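PDB 2ZBV: adenosyl-chloride synthase from Thermotoga maritima, which probably cleaves S-adenosyl-L-methionine, with chloride or water as attacking group, as in the SAM hydrolase and SAM-dependent halogenase family, and binds adenosine. Local coordinates for residues H36-E39 against R44-S47. Residues are numbered along the deposited sequence; the frame is centred on the assembly and turned at random.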
loop_
_atom_site.group_PDB
_atom_site.type_symbol
_atom_site.label_atom_id
_atom_site.label_comp_id
_atom_site.label_asym_id
_atom_site.label_seq_id
_atom_site.Cartn_x
_atom_site.Cartn_y
_atom_site.Cartn_z
ATOM N N HIS A 36 2.220 -6.998 2.240
ATOM C CA HIS A 36 2.608 -7.620 0.985
ATOM C C HIS A 36 4.031 -7.210 0.678
ATOM O O HIS A 36 4.515 -7.390 -0.444
ATOM C CB HIS A 36 1.664 -7.166 -0.123
ATOM C CG HIS A 36 0.272 -7.687 0.041
ATOM N ND1 HIS A 36 -0.033 -9.023 -0.076
ATOM C CD2 HIS A 36 -0.881 -7.064 0.383
ATOM C CE1 HIS A 36 -1.315 -9.205 0.187
ATOM N NE2 HIS A 36 -1.852 -8.031 0.469
ATOM N N GLU A 37 4.697 -6.667 1.695
ATOM C CA GLU A 37 6.063 -6.194 1.546
ATOM C C GLU A 37 7.129 -7.033 2.239
ATOM O O GLU A 37 8.199 -6.519 2.563
ATOM C CB GLU A 37 6.177 -4.749 2.034
ATOM C CG GLU A 37 5.205 -3.779 1.379
ATOM C CD GLU A 37 5.277 -3.810 -0.131
ATOM O OE1 GLU A 37 6.402 -3.828 -0.672
ATOM O OE2 GLU A 37 4.209 -3.809 -0.780
ATOM N N VAL A 38 6.844 -8.304 2.500
ATOM C CA VAL A 38 7.867 -9.159 3.090
ATOM C C VAL A 38 8.943 -9.180 2.012
ATOM O O VAL A 38 8.615 -9.249 0.831
ATOM C CB VAL A 38 7.380 -10.614 3.288
ATOM C CG1 VAL A 38 8.559 -11.496 3.701
ATOM C CG2 VAL A 38 6.278 -10.664 4.336
ATOM N N GLU A 39 10.212 -9.111 2.394
ATOM C CA GLU A 39 11.271 -9.126 1.392
ATOM C C GLU A 39 11.154 -10.402 0.579
ATOM O O GLU A 39 10.820 -11.460 1.113
ATOM C CB GLU A 39 12.656 -9.050 2.047
ATOM C CG GLU A 39 12.823 -7.864 2.989
ATOM C CD GLU A 39 12.268 -8.139 4.377
ATOM O OE1 GLU A 39 12.991 -8.756 5.190
ATOM O OE2 GLU A 39 11.112 -7.759 4.654
ATOM N N ARG A 44 11.390 -16.831 6.573
ATOM C CA ARG A 44 11.687 -16.680 8.000
ATOM C C ARG A 44 11.016 -15.420 8.552
ATOM O O ARG A 44 10.384 -15.456 9.612
ATOM C CB ARG A 44 13.197 -16.603 8.241
ATOM C CG ARG A 44 13.573 -16.532 9.728
ATOM C CD ARG A 44 15.075 -16.674 9.926
ATOM N NE ARG A 44 15.579 -17.938 9.390
ATOM C CZ ARG A 44 15.343 -19.134 9.926
ATOM N NH1 ARG A 44 14.610 -19.242 11.027
ATOM N NH2 ARG A 44 15.834 -20.227 9.353
ATOM N N LYS A 45 11.162 -14.309 7.833
ATOM C CA LYS A 45 10.554 -13.042 8.247
ATOM C C LYS A 45 9.030 -13.170 8.240
ATOM O O LYS A 45 8.346 -12.766 9.186
ATOM C CB LYS A 45 10.983 -11.916 7.297
ATOM C CG LYS A 45 10.001 -10.742 7.231
ATOM C CD LYS A 45 9.846 -10.048 8.569
ATOM C CE LYS A 45 10.686 -8.789 8.637
ATOM N NZ LYS A 45 10.272 -7.755 7.640
ATOM N N ALA A 46 8.498 -13.734 7.167
ATOM C CA ALA A 46 7.056 -13.915 7.062
ATOM C C ALA A 46 6.496 -14.761 8.222
ATOM O O ALA A 46 5.416 -14.470 8.732
ATOM C CB ALA A 46 6.706 -14.568 5.714
ATOM N N SER A 47 7.234 -15.786 8.648
ATOM C CA SER A 47 6.753 -16.654 9.730
ATOM C C SER A 47 6.551 -15.850 11.008
ATOM O O SER A 47 5.582 -16.056 11.734
ATOM C CB SER A 47 7.715 -17.839 9.965
ATOM O OG SER A 47 8.937 -17.463 10.589
#
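Val38 and Lys45 lie alongside each other, their side chains running in opposite senses, a worked example of a loop that packs and pairs with the helix it leads into. The tight half is apolar and buried: Val38 CG1 lies 3.9 Å from Lys45 CG and 4.1 Å from Ala46 CB, while the second methyl, CG2, also borders Ala46 CB. With CG1 anti to the backbone N (chi1 171°), that branch reaches both helix residues. The polar half is looser, at the partly exposed Glu39. Here Lys45, bent at three successive torsions, crosses the glutamate at about a right angle and its NZ donates to the syn lone pair of Glu39 OE2 at 3.1 Å, a salt bridge. Lys45 NZ also makes a long, weak ion pair with Glu255 OE2, and as Glu255 OE1 is close to Glu39 OE1, the ammonium probably offsets some like-charge repulsion. A methionine in place of Lys45 would probably leave Glu39 without this charged mate and its carboxylate close to that of Glu255 with no ammonium to offset the repulsion. Val38 also comes within about 4 Å, side chain to side chain, of the adenosine-binding Asp7. The contact thus joins helix 43-54 to the loop following strand 31-33, outermost in its sheet within this chain.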